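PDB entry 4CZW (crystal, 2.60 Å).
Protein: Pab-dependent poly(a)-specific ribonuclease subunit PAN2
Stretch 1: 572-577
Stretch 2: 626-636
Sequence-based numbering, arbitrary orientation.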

ATOM      1  N   ILE A 572      -8.759  27.610   2.641  1.00 49.89           N
ATOM      2  CA  ILE A 572     -10.072  27.306   2.086  1.00 50.90           C
ATOM      3  C   ILE A 572     -11.143  28.166   2.749  1.00 46.81           C
ATOM      4  O   ILE A 572     -12.071  28.643   2.093  1.00 45.35           O
ATOM      5  N   ILE A 573     -10.997  28.364   4.056  1.00 47.63           N
ATOM      6  CA  ILE A 573     -11.941  29.150   4.842  1.00 42.85           C
ATOM      7  C   ILE A 573     -12.079  30.580   4.323  1.00 48.29           C
ATOM      8  O   ILE A 573     -13.189  31.063   4.100  1.00 53.76           O
ATOM      9  N   PHE A 574     -10.948  31.250   4.122  1.00 53.14           N
ATOM     10  CA  PHE A 574     -10.962  32.643   3.692  1.00 54.55           C
ATOM     11  C   PHE A 574     -10.951  32.783   2.173  1.00 55.29           C
ATOM     12  O   PHE A 574     -10.128  33.506   1.610  1.00 62.15           O
HETATM   13  N   MSE A 575     -11.872  32.086   1.518  1.00 60.94           N
HETATM   14  CA  MSE A 575     -12.086  32.247   0.087  1.00 64.04           C
HETATM   15  C   MSE A 575     -13.444  32.878  -0.179  1.00 63.90           C
HETATM   16  O   MSE A 575     -14.432  32.529   0.465  1.00 68.34           O
ATOM     17  N   LYS A 576     -13.493  33.812  -1.122  1.00 68.33           N
ATOM     18  CA  LYS A 576     -14.773  34.283  -1.623  1.00 84.97           C
ATOM     19  C   LYS A 576     -15.225  33.282  -2.680  1.00 86.21           C
ATOM     20  O   LYS A 576     -14.547  33.101  -3.691  1.00 87.37           O
ATOM     21  N   PRO A 577     -16.374  32.627  -2.439  1.00 98.67           N
ATOM     22  CA  PRO A 577     -16.858  31.413  -3.113  1.00100.18           C
ATOM     23  C   PRO A 577     -16.570  31.275  -4.622  1.00109.49           C
ATOM     24  O   PRO A 577     -16.105  30.207  -5.019  1.00117.24           O
ATOM     25  N   SER A 626     -19.706  39.313  11.569  1.00 40.54           N
ATOM     26  CA  SER A 626     -18.937  40.296  10.815  1.00 40.89           C
ATOM     27  C   SER A 626     -18.056  39.644   9.752  1.00 49.22           C
ATOM     28  O   SER A 626     -17.288  40.325   9.075  1.00 50.56           O
ATOM     29  N   PHE A 627     -18.176  38.328   9.601  1.00 46.74           N
ATOM     30  CA  PHE A 627     -17.314  37.586   8.683  1.00 45.34           C
ATOM     31  C   PHE A 627     -17.540  37.966   7.222  1.00 46.79           C
ATOM     32  O   PHE A 627     -16.589  38.034   6.442  1.00 54.24           O
ATOM     33  N   HIS A 628     -18.795  38.203   6.854  1.00 52.64           N
ATOM     34  CA  HIS A 628     -19.123  38.584   5.484  1.00 52.64           C
ATOM     35  C   HIS A 628     -18.440  39.891   5.100  1.00 56.72           C
ATOM     36  O   HIS A 628     -17.901  40.021   4.002  1.00 55.13           O
ATOM     37  N   ASP A 629     -18.464  40.854   6.017  1.00 53.27           N
ATOM     38  CA  ASP A 629     -17.844  42.151   5.782  1.00 52.68           C
ATOM     39  C   ASP A 629     -16.327  42.034   5.689  1.00 51.19           C
ATOM     40  O   ASP A 629     -15.695  42.689   4.861  1.00 52.09           O
ATOM     41  N   VAL A 630     -15.749  41.195   6.543  1.00 51.16           N
ATOM     42  CA  VAL A 630     -14.307  40.969   6.539  1.00 51.15           C
ATOM     43  C   VAL A 630     -13.869  40.290   5.244  1.00 53.13           C
ATOM     44  O   VAL A 630     -12.877  40.684   4.629  1.00 51.33           O
ATOM     45  N   LEU A 631     -14.622  39.275   4.835  1.00 53.84           N
ATOM     46  CA  LEU A 631     -14.317  38.528   3.620  1.00 55.72           C
ATOM     47  C   LEU A 631     -14.389  39.427   2.389  1.00 57.03           C
ATOM     48  O   LEU A 631     -13.596  39.285   1.459  1.00 58.34           O
ATOM     49  N   GLU A 632     -15.341  40.356   2.392  1.00 57.20           N
ATOM     50  CA  GLU A 632     -15.464  41.331   1.313  1.00 61.27           C
ATOM     51  C   GLU A 632     -14.276  42.285   1.307  1.00 59.99           C
ATOM     52  O   GLU A 632     -13.763  42.651   0.249  1.00 65.93           O
ATOM     53  N   ALA A 633     -13.843  42.684   2.499  1.00 52.87           N
ATOM     54  CA  ALA A 633     -12.728  43.610   2.645  1.00 53.96           C
ATOM     55  C   ALA A 633     -11.421  42.981   2.174  1.00 54.60           C
ATOM     56  O   ALA A 633     -10.553  43.666   1.634  1.00 59.22           O
ATOM     57  N   LEU A 634     -11.289  41.674   2.382  1.00 58.60           N
ATOM     58  CA  LEU A 634     -10.116  40.932   1.932  1.00 60.63           C
ATOM     59  C   LEU A 634      -9.973  40.980   0.416  1.00 64.87           C
ATOM     60  O   LEU A 634      -8.862  40.949  -0.114  1.00 63.81           O
ATOM     61  N   TYR A 635     -11.101  41.058  -0.281  1.00 71.76           N
ATOM     62  CA  TYR A 635     -11.092  41.089  -1.737  1.00 74.53           C
ATOM     63  C   TYR A 635     -11.528  42.454  -2.267  1.00 87.67           C
ATOM     64  O   TYR A 635     -12.688  42.653  -2.630  1.00 92.12           O
ATOM     65  N   LYS A 636     -10.585  43.392  -2.304  1.00 86.74           N
ATOM     66  CA  LYS A 636     -10.837  44.722  -2.853  1.00 90.77           C
ATOM     67  C   LYS A 636      -9.722  45.152  -3.799  1.00105.85           C
ATOM     68  O   LYS A 636      -9.979  45.712  -4.865  1.00104.79           O
TER

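Stretch 1 leaves a helix at Phe574 and runs as loop past the helix of stretch 2, which starts at Phe627. The two bury 440 Å² in all. The backbones come nearest at Lys576 and Leu631, with CA atoms 6.8 Å apart.

Tyr635 supplies the polar link. Its CA-to-CB bond points toward stretch 1, and chi1 is m. The hydroxyl serves two backbone groups. Tyr635 OH donates to Phe574 O at 3.0 Å, so the Phe574 carbonyl, just past the helix, has a side-chain partner. The same OH accepts from Lys576 N, a weak bond at 3.4 Å between Lys576 N and Tyr635 OH. Between these residues, Met575 N makes weak bonds within its own stretch, to Ile573 O and Ile572 O. Met575 is selenomethionine; its CA-to-CB bond points away, with chi1 m. Met575 O has no hydrogen-bond donor across this contact; its nearest neighbour there is Leu631 CD2, 3.6 Å from Met575 O.

The CA-to-CB bond of Lys576 points toward stretch 2, with chi1 between wells at -145°. Its CB sits over the Tyr635 ring face, with Lys576 CB 3.8 Å from Tyr635 CE1. Lys576 NZ is 5.2 Å from the centroid of the Tyr635 ring, at most a weak cation-pi attraction. Glu632 comes close through its carboxylate, but the nearest pair is Lys576 CD to Glu632 OE2 at 4.0 Å. This is not a salt bridge.

The remaining contacts are mostly apolar. The CA-to-CB bond of Leu631 (chi1 t, chi2 p) points toward stretch 1, and Leu631 CD1 lies 4.0 Å from Phe574 C. The CA-to-CB bond of Phe574 (chi1 m) points sideways, but its ring reaches the helix. Phe574 CD1 meets Leu634 CD1 at 3.8 Å, and Phe574 CE1 meets Phe627 CE1 at 3.8 Å. Phe627 has chi1 t. The two rings are oblique, with planes at 54°. The CA-to-CB bond of Leu634 points toward stretch 1, with chi1 m and chi2 t.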

ATOM      1  CB  ILE A 572     -10.423  25.815   2.268  1.00 46.44           C
ATOM      2  CG1 ILE A 572      -9.390  24.935   1.560  1.00 49.15           C
ATOM      3  CG2 ILE A 572     -11.825  25.517   1.755  1.00 29.92           C
ATOM      4  CD1 ILE A 572      -9.643  23.452   1.718  1.00 52.99           C
ATOM      5  CB  ILE A 573     -11.524  29.192   6.324  1.00 44.05           C
ATOM      6  CG1 ILE A 573     -11.772  27.837   6.988  1.00 40.20           C
ATOM      7  CG2 ILE A 573     -12.280  30.277   7.062  1.00 50.42           C
ATOM      8  CD1 ILE A 573     -11.380  27.791   8.449  1.00 42.93           C
ATOM      9  CB  PHE A 574      -9.780  33.398   4.301  1.00 49.20           C
ATOM     10  CG  PHE A 574      -9.904  33.614   5.782  1.00 48.72           C
ATOM     11  CD1 PHE A 574     -10.699  34.633   6.280  1.00 46.20           C
ATOM     12  CD2 PHE A 574      -9.233  32.796   6.675  1.00 41.91           C
ATOM     13  CE1 PHE A 574     -10.821  34.834   7.642  1.00 44.72           C
ATOM     14  CE2 PHE A 574      -9.350  32.991   8.039  1.00 45.88           C
ATOM     15  CZ  PHE A 574     -10.145  34.013   8.522  1.00 45.98           C
HETATM   16  CB  MSE A 575     -12.003  30.904  -0.640  1.00 66.11           C
HETATM   17  CG  MSE A 575     -10.612  30.320  -0.765  1.00 64.74           C
HETATM   18 SE   MSE A 575     -10.603  28.770  -1.952  1.00 87.37          SE
HETATM   19  CE  MSE A 575     -12.084  27.775  -1.166  1.00 48.16           C
ATOM     20  CB  LYS A 576     -14.672  35.699  -2.191  1.00 81.52           C
ATOM     21  CG  LYS A 576     -15.920  36.543  -1.949  1.00 79.93           C
ATOM     22  CD  LYS A 576     -15.741  37.983  -2.414  1.00 88.97           C
ATOM     23  CE  LYS A 576     -16.145  38.165  -3.872  1.00 99.25           C
ATOM     24  NZ  LYS A 576     -15.247  37.454  -4.824  1.00 80.52           N
ATOM     25  CB  PRO A 577     -18.368  31.468  -2.855  1.00100.85           C
ATOM     26  CG  PRO A 577     -18.472  32.119  -1.524  1.00 98.47           C
ATOM     27  CD  PRO A 577     -17.360  33.139  -1.469  1.00104.35           C
ATOM     28  CB  SER A 626     -18.075  41.137  11.757  1.00 45.26           C
ATOM     29  OG  SER A 626     -17.123  40.334  12.433  1.00 47.34           O
ATOM     30  CB  PHE A 627     -17.512  36.079   8.854  1.00 49.82           C
ATOM     31  CG  PHE A 627     -16.705  35.257   7.889  1.00 48.91           C
ATOM     32  CD1 PHE A 627     -15.327  35.183   8.008  1.00 43.30           C
ATOM     33  CD2 PHE A 627     -17.322  34.566   6.859  1.00 43.77           C
ATOM     34  CE1 PHE A 627     -14.579  34.434   7.120  1.00 41.09           C
ATOM     35  CE2 PHE A 627     -16.580  33.813   5.968  1.00 47.54           C
ATOM     36  CZ  PHE A 627     -15.207  33.748   6.100  1.00 44.65           C
ATOM     37  CB  HIS A 628     -20.636  38.715   5.303  1.00 53.19           C
ATOM     38  CG  HIS A 628     -21.037  39.272   3.973  1.00 62.91           C
ATOM     39  ND1 HIS A 628     -20.913  38.560   2.800  1.00 73.32           N
ATOM     40  CD2 HIS A 628     -21.552  40.476   3.629  1.00 61.25           C
ATOM     41  CE1 HIS A 628     -21.340  39.300   1.791  1.00 78.28           C
ATOM     42  NE2 HIS A 628     -21.732  40.468   2.268  1.00 83.16           N
ATOM     43  CB  ASP A 629     -18.232  43.133   6.889  1.00 55.70           C
ATOM     44  CG  ASP A 629     -19.723  43.409   6.926  1.00 69.88           C
ATOM     45  OD1 ASP A 629     -20.354  43.418   5.847  1.00 55.77           O
ATOM     46  OD2 ASP A 629     -20.265  43.617   8.033  1.00 64.61           O
ATOM     47  CB  VAL A 630     -13.869  40.111   7.744  1.00 48.37           C
ATOM     48  CG1 VAL A 630     -12.407  39.710   7.615  1.00 42.42           C
ATOM     49  CG2 VAL A 630     -14.109  40.861   9.045  1.00 43.85           C
ATOM     50  CB  LEU A 631     -15.271  37.341   3.470  1.00 50.94           C
ATOM     51  CG  LEU A 631     -14.919  36.314   2.393  1.00 59.15           C
ATOM     52  CD1 LEU A 631     -13.511  35.780   2.608  1.00 51.57           C
ATOM     53  CD2 LEU A 631     -15.928  35.178   2.389  1.00 64.80           C
ATOM     54  CB  GLU A 632     -16.768  42.123   1.443  1.00 63.34           C
ATOM     55  CG  GLU A 632     -18.024  41.329   1.122  1.00 72.73           C
ATOM     56  CD  GLU A 632     -18.117  40.947  -0.343  1.00 90.61           C
ATOM     57  OE1 GLU A 632     -17.520  41.651  -1.184  1.00 90.58           O
ATOM     58  OE2 GLU A 632     -18.794  39.944  -0.654  1.00 90.09           O
ATOM     59  CB  ALA A 633     -12.608  44.064   4.091  1.00 52.35           C
ATOM     60  CB  LEU A 634     -10.190  39.477   2.398  1.00 54.89           C
ATOM     61  CG  LEU A 634      -9.566  39.140   3.753  1.00 54.09           C
ATOM     62  CD1 LEU A 634      -9.967  37.741   4.192  1.00 56.64           C
ATOM     63  CD2 LEU A 634      -8.052  39.262   3.681  1.00 45.83           C
ATOM     64  CB  TYR A 635     -11.991  39.983  -2.300  1.00 82.83           C
ATOM     65  CG  TYR A 635     -11.507  38.577  -1.997  1.00 77.65           C
ATOM     66  CD1 TYR A 635     -11.857  37.938  -0.814  1.00 74.08           C
ATOM     67  CD2 TYR A 635     -10.703  37.886  -2.898  1.00 78.68           C
ATOM     68  CE1 TYR A 635     -11.420  36.654  -0.534  1.00 70.59           C
ATOM     69  CE2 TYR A 635     -10.261  36.602  -2.626  1.00 77.75           C
ATOM     70  CZ  TYR A 635     -10.622  35.991  -1.444  1.00 76.78           C
ATOM     71  OH  TYR A 635     -10.185  34.714  -1.169  1.00 71.42           O
ATOM     72  CB  LYS A 636     -10.990  45.750  -1.732  1.00 84.75           C
ATOM     73  CG  LYS A 636     -12.260  45.587  -0.917  1.00 88.38           C
ATOM     74  CD  LYS A 636     -13.488  45.726  -1.797  1.00 94.20           C
ATOM     75  CE  LYS A 636     -14.763  45.554  -0.994  1.00 88.44           C
ATOM     76  NZ  LYS A 636     -15.962  45.679  -1.865  1.00102.65           N
TER